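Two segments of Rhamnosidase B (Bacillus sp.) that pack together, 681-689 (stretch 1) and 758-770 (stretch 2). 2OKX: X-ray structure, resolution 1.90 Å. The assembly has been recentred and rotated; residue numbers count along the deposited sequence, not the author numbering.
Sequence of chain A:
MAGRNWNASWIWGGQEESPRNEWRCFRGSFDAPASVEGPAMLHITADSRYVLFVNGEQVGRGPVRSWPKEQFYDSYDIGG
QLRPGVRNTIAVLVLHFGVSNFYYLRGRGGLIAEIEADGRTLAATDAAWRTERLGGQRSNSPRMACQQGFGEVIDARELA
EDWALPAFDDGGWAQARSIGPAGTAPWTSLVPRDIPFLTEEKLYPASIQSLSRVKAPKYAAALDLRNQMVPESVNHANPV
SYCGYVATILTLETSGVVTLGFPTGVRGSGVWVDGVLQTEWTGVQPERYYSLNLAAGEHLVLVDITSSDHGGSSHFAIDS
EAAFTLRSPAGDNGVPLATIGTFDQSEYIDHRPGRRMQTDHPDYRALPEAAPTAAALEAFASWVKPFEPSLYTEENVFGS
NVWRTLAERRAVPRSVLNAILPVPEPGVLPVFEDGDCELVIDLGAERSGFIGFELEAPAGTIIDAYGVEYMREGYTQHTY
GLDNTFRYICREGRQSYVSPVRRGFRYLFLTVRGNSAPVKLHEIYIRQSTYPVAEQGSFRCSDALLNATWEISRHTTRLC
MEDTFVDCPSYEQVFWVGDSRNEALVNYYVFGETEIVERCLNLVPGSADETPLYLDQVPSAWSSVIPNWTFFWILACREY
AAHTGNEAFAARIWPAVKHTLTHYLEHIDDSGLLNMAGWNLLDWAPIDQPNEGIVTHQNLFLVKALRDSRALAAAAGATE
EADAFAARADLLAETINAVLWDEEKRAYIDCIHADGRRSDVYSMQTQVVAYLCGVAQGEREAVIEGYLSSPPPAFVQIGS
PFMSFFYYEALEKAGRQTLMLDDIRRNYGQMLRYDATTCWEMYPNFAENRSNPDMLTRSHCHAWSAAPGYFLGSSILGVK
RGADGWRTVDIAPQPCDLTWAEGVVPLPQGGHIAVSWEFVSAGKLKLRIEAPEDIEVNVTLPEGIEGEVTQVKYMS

Stretch 1 (681-689) LLDWAPIDQ
Stretch 2 758-770: RSDVYSMQTQVVA

A small, mixed contact joins an irregular segment, 681-689, to a loop that runs into a helix, 758-770, with one side-chain hydrogen bond at the loop end and apolar packing toward the helix; it buries 389 Å², both sides summed. In stretch 1, extended residues such as Asp-683 (phi/psi -132/161) and Ala-685 (-154/163) alternate with tight turns centred on Trp-684 (-89/74), Pro-686 (-61/35) and Asp-688 (-82/81), and Leu-682 (-145/-61) departs from the extended form. The turns carry backbone bonds from Ala-685 N to Asp-683 O (3.1 Å, weak), Ile-687 N to Ala-685 O (2.5 Å) and Gln-689 N to Ile-687 O (2.8 Å, weak). Stretch 2 is extended at Val-761 (-96/131) through Ser-763 (-129/155), then helical from Met-764 to Ala-770 and beyond. The chains run in opposite directions: CA of Asp-688 lies 6.2 Å from CA of Val-761, CA of Ile-687 6.3 Å from CA of Ser-763, and CA of Asp-683 7.8 Å from CA of Gln-765, so the spacing widens where the helix begins.

At the loop end, Asp-688 (chi1 t, chi2 22°) points toward stretch 2 and its carboxylate receives the hydroxyl of Ser-759 (chi1 t), Ser-759 OG to Asp-688 OD2 2.7 Å, a short bond to a charged acceptor. The same Ser-759 OG accepts from Val-761 N at 3.0 Å, so one hydroxyl both fixes its own loop and ties it to stretch 1. Beside this bond the aliphatic part of Asp-688 meets Val-761 (chi1 t), CB to CB 3.7 Å, while Val-761 CG1 lies 4.0 Å from Pro-686 O.

Ser-763 (chi1 p) is the N-cap: its OG accepts a weak bond from Thr-766 N at 3.4 Å, occupying an amide that lacks a partner in the first helical turn. Ile-687 (chi1 m, chi2 t) starts sideways, but its end comes nearer; Ile-687 CG1 lies 4.1 Å from Ser-763 OG, and Ile-687 CD1 reaches Gln-765 CG at 3.4 Å.

Gln-765 (chi1 m, chi2 p), in the first turn, has the largest covered area here, 79 Å². Its aliphatic part is met by both Ile-687 and Leu-682, whose CD2 is 4.3 Å from Gln-765 CB. One turn later, Val-769 (chi1 t) presents CG2 to Leu-682 CD2 at 3.9 Å; Leu-682 (chi1 t, chi2 p) thus bridges one helical turn, its CD2 meeting carbon atoms of both residues. Within stretch 1, Asp-683 (chi1 t) accepts a weak bond at OD2 from Trp-684 N, 2.7 Å, and Gln-689 NE2 (chi1 p, chi2 t) reaches back to Asp-683 O at 3.1 Å. The CA-to-CB bond of Trp-684 (chi1 m) points away from stretch 2.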

# COMPACT_ATOMS: atom_id res chain seq x y z
N LEU A 681 17.43 4.30 -7.09
CA LEU A 681 17.31 3.92 -5.69
C LEU A 681 17.66 2.49 -5.32
O LEU A 681 17.62 1.58 -6.15
CB LEU A 681 15.87 4.18 -5.23
CG LEU A 681 15.51 3.80 -3.79
CD1 LEU A 681 16.12 4.83 -2.84
CD2 LEU A 681 14.00 3.74 -3.61
N LEU A 682 18.00 2.31 -4.05
CA LEU A 682 18.30 1.01 -3.47
C LEU A 682 17.79 0.97 -2.03
O LEU A 682 16.92 0.17 -1.70
CB LEU A 682 19.80 0.69 -3.49
CG LEU A 682 20.10 -0.63 -2.77
CD1 LEU A 682 19.29 -1.76 -3.39
CD2 LEU A 682 21.59 -0.95 -2.84
N ASP A 683 18.32 1.85 -1.18
CA ASP A 683 17.94 1.87 0.23
C ASP A 683 17.59 3.27 0.76
O ASP A 683 17.98 4.28 0.16
CB ASP A 683 19.08 1.29 1.07
CG ASP A 683 18.67 0.96 2.49
OD1 ASP A 683 19.57 0.78 3.34
OD2 ASP A 683 17.45 0.85 2.74
N TRP A 684 16.87 3.32 1.87
CA TRP A 684 16.50 4.60 2.48
C TRP A 684 17.62 4.99 3.45
O TRP A 684 17.47 4.89 4.67
CB TRP A 684 15.17 4.49 3.24
CG TRP A 684 13.98 4.23 2.35
CD1 TRP A 684 13.15 3.14 2.39
CD2 TRP A 684 13.50 5.07 1.29
NE1 TRP A 684 12.18 3.25 1.41
CE2 TRP A 684 12.37 4.42 0.73
CE3 TRP A 684 13.90 6.30 0.76
CZ2 TRP A 684 11.65 4.97 -0.34
CZ3 TRP A 684 13.18 6.85 -0.30
CH2 TRP A 684 12.07 6.18 -0.84
N ALA A 685 18.74 5.43 2.89
CA ALA A 685 19.89 5.84 3.67
C ALA A 685 20.70 6.85 2.86
O ALA A 685 20.53 6.95 1.65
CB ALA A 685 20.75 4.63 4.00
N PRO A 686 21.60 7.60 3.52
CA PRO A 686 22.46 8.62 2.91
C PRO A 686 23.42 8.11 1.84
O PRO A 686 24.55 8.61 1.73
CB PRO A 686 23.21 9.20 4.11
CG PRO A 686 22.27 8.99 5.24
CD PRO A 686 21.77 7.59 4.98
N ILE A 687 22.99 7.13 1.06
CA ILE A 687 23.82 6.58 -0.01
C ILE A 687 23.93 7.65 -1.10
O ILE A 687 22.95 8.34 -1.39
CB ILE A 687 23.17 5.33 -0.65
CG1 ILE A 687 23.18 4.17 0.34
CG2 ILE A 687 23.90 4.95 -1.93
CD1 ILE A 687 22.46 2.93 -0.17
N ASP A 688 25.11 7.80 -1.69
CA ASP A 688 25.27 8.78 -2.75
C ASP A 688 24.75 8.13 -4.02
O ASP A 688 25.50 7.60 -4.84
CB ASP A 688 26.74 9.19 -2.89
CG ASP A 688 26.92 10.48 -3.68
OD1 ASP A 688 25.95 11.27 -3.77
OD2 ASP A 688 28.03 10.71 -4.20
N GLN A 689 23.42 8.15 -4.17
CA GLN A 689 22.75 7.55 -5.31
C GLN A 689 21.92 8.62 -6.03
O GLN A 689 20.69 8.58 -6.02
CB GLN A 689 21.86 6.40 -4.82
CG GLN A 689 20.81 6.81 -3.79
CD GLN A 689 20.20 5.64 -3.05
OE1 GLN A 689 20.03 4.55 -3.60
NE2 GLN A 689 19.84 5.86 -1.78
N ARG A 758 33.76 11.71 -9.03
CA ARG A 758 33.67 10.43 -8.33
C ARG A 758 33.22 10.70 -6.91
O ARG A 758 33.73 11.61 -6.25
CB ARG A 758 35.04 9.74 -8.33
CG ARG A 758 35.58 9.41 -9.71
CD ARG A 758 37.06 9.04 -9.64
NE ARG A 758 37.31 7.82 -8.89
CZ ARG A 758 37.02 6.60 -9.32
NH1 ARG A 758 36.47 6.42 -10.52
NH2 ARG A 758 37.29 5.54 -8.56
N SER A 759 32.26 9.91 -6.43
CA SER A 759 31.75 10.07 -5.08
C SER A 759 32.81 9.75 -4.04
O SER A 759 33.67 8.91 -4.26
CB SER A 759 30.54 9.16 -4.86
OG SER A 759 30.11 9.21 -3.51
N ASP A 760 32.73 10.43 -2.90
CA ASP A 760 33.67 10.21 -1.81
C ASP A 760 32.89 9.56 -0.67
O ASP A 760 33.38 9.44 0.46
CB ASP A 760 34.28 11.53 -1.35
CG ASP A 760 33.26 12.46 -0.73
OD1 ASP A 760 32.21 12.70 -1.36
OD2 ASP A 760 33.51 12.94 0.40
N VAL A 761 31.66 9.16 -0.98
CA VAL A 761 30.78 8.52 -0.00
C VAL A 761 30.88 7.00 -0.12
O VAL A 761 30.78 6.44 -1.21
CB VAL A 761 29.31 8.97 -0.21
CG1 VAL A 761 28.40 8.25 0.77
CG2 VAL A 761 29.20 10.48 -0.04
N TYR A 762 31.07 6.34 1.02
CA TYR A 762 31.17 4.89 1.06
C TYR A 762 30.08 4.31 1.95
O TYR A 762 29.88 4.77 3.08
CB TYR A 762 32.55 4.48 1.58
CG TYR A 762 33.67 4.90 0.65
CD1 TYR A 762 33.98 4.14 -0.48
CD2 TYR A 762 34.37 6.08 0.87
CE1 TYR A 762 34.97 4.55 -1.37
CE2 TYR A 762 35.36 6.51 -0.02
CZ TYR A 762 35.66 5.73 -1.13
OH TYR A 762 36.63 6.15 -2.02
N SER A 763 29.39 3.30 1.45
CA SER A 763 28.30 2.68 2.20
C SER A 763 28.42 1.17 2.28
O SER A 763 29.04 0.53 1.43
CB SER A 763 26.96 3.03 1.55
OG SER A 763 26.90 2.50 0.24
N MET A 764 27.83 0.60 3.32
CA MET A 764 27.84 -0.85 3.50
C MET A 764 27.03 -1.46 2.37
O MET A 764 27.37 -2.53 1.86
CB MET A 764 27.19 -1.22 4.83
CG MET A 764 28.12 -1.11 6.02
SD MET A 764 29.53 -2.21 5.81
CE MET A 764 28.71 -3.81 5.82
N GLN A 765 25.97 -0.77 1.98
CA GLN A 765 25.07 -1.22 0.92
C GLN A 765 25.80 -1.61 -0.37
O GLN A 765 25.64 -2.71 -0.88
CB GLN A 765 24.02 -0.14 0.61
CG GLN A 765 22.96 0.07 1.69
CD GLN A 765 23.37 1.04 2.79
OE1 GLN A 765 22.53 1.52 3.55
NE2 GLN A 765 24.66 1.34 2.87
N THR A 766 26.59 -0.68 -0.90
CA THR A 766 27.31 -0.94 -2.14
C THR A 766 28.25 -2.13 -2.03
O THR A 766 28.37 -2.92 -2.96
CB THR A 766 28.10 0.30 -2.58
OG1 THR A 766 27.19 1.38 -2.82
CG2 THR A 766 28.88 0.01 -3.87
N GLN A 767 28.90 -2.26 -0.88
CA GLN A 767 29.83 -3.36 -0.66
C GLN A 767 29.08 -4.69 -0.60
O GLN A 767 29.50 -5.68 -1.21
CB GLN A 767 30.60 -3.16 0.65
CG GLN A 767 31.17 -1.76 0.86
CD GLN A 767 31.83 -1.19 -0.39
OE1 GLN A 767 32.64 -1.86 -1.03
NE2 GLN A 767 31.50 0.05 -0.72
N VAL A 768 27.96 -4.71 0.12
CA VAL A 768 27.16 -5.92 0.24
C VAL A 768 26.69 -6.37 -1.14
O VAL A 768 26.75 -7.56 -1.47
CB VAL A 768 25.92 -5.69 1.15
CG1 VAL A 768 24.98 -6.89 1.07
CG2 VAL A 768 26.36 -5.47 2.58
N VAL A 769 26.21 -5.43 -1.94
CA VAL A 769 25.73 -5.76 -3.28
C VAL A 769 26.86 -6.30 -4.16
O VAL A 769 26.65 -7.22 -4.95
CB VAL A 769 25.09 -4.52 -3.97
CG1 VAL A 769 24.68 -4.88 -5.39
CG2 VAL A 769 23.88 -4.06 -3.17
N ALA A 770 28.05 -5.72 -4.04
CA ALA A 770 29.19 -6.18 -4.83
C ALA A 770 29.50 -7.63 -4.47
O ALA A 770 29.83 -8.45 -5.33
CB ALA A 770 30.40 -5.30 -4.56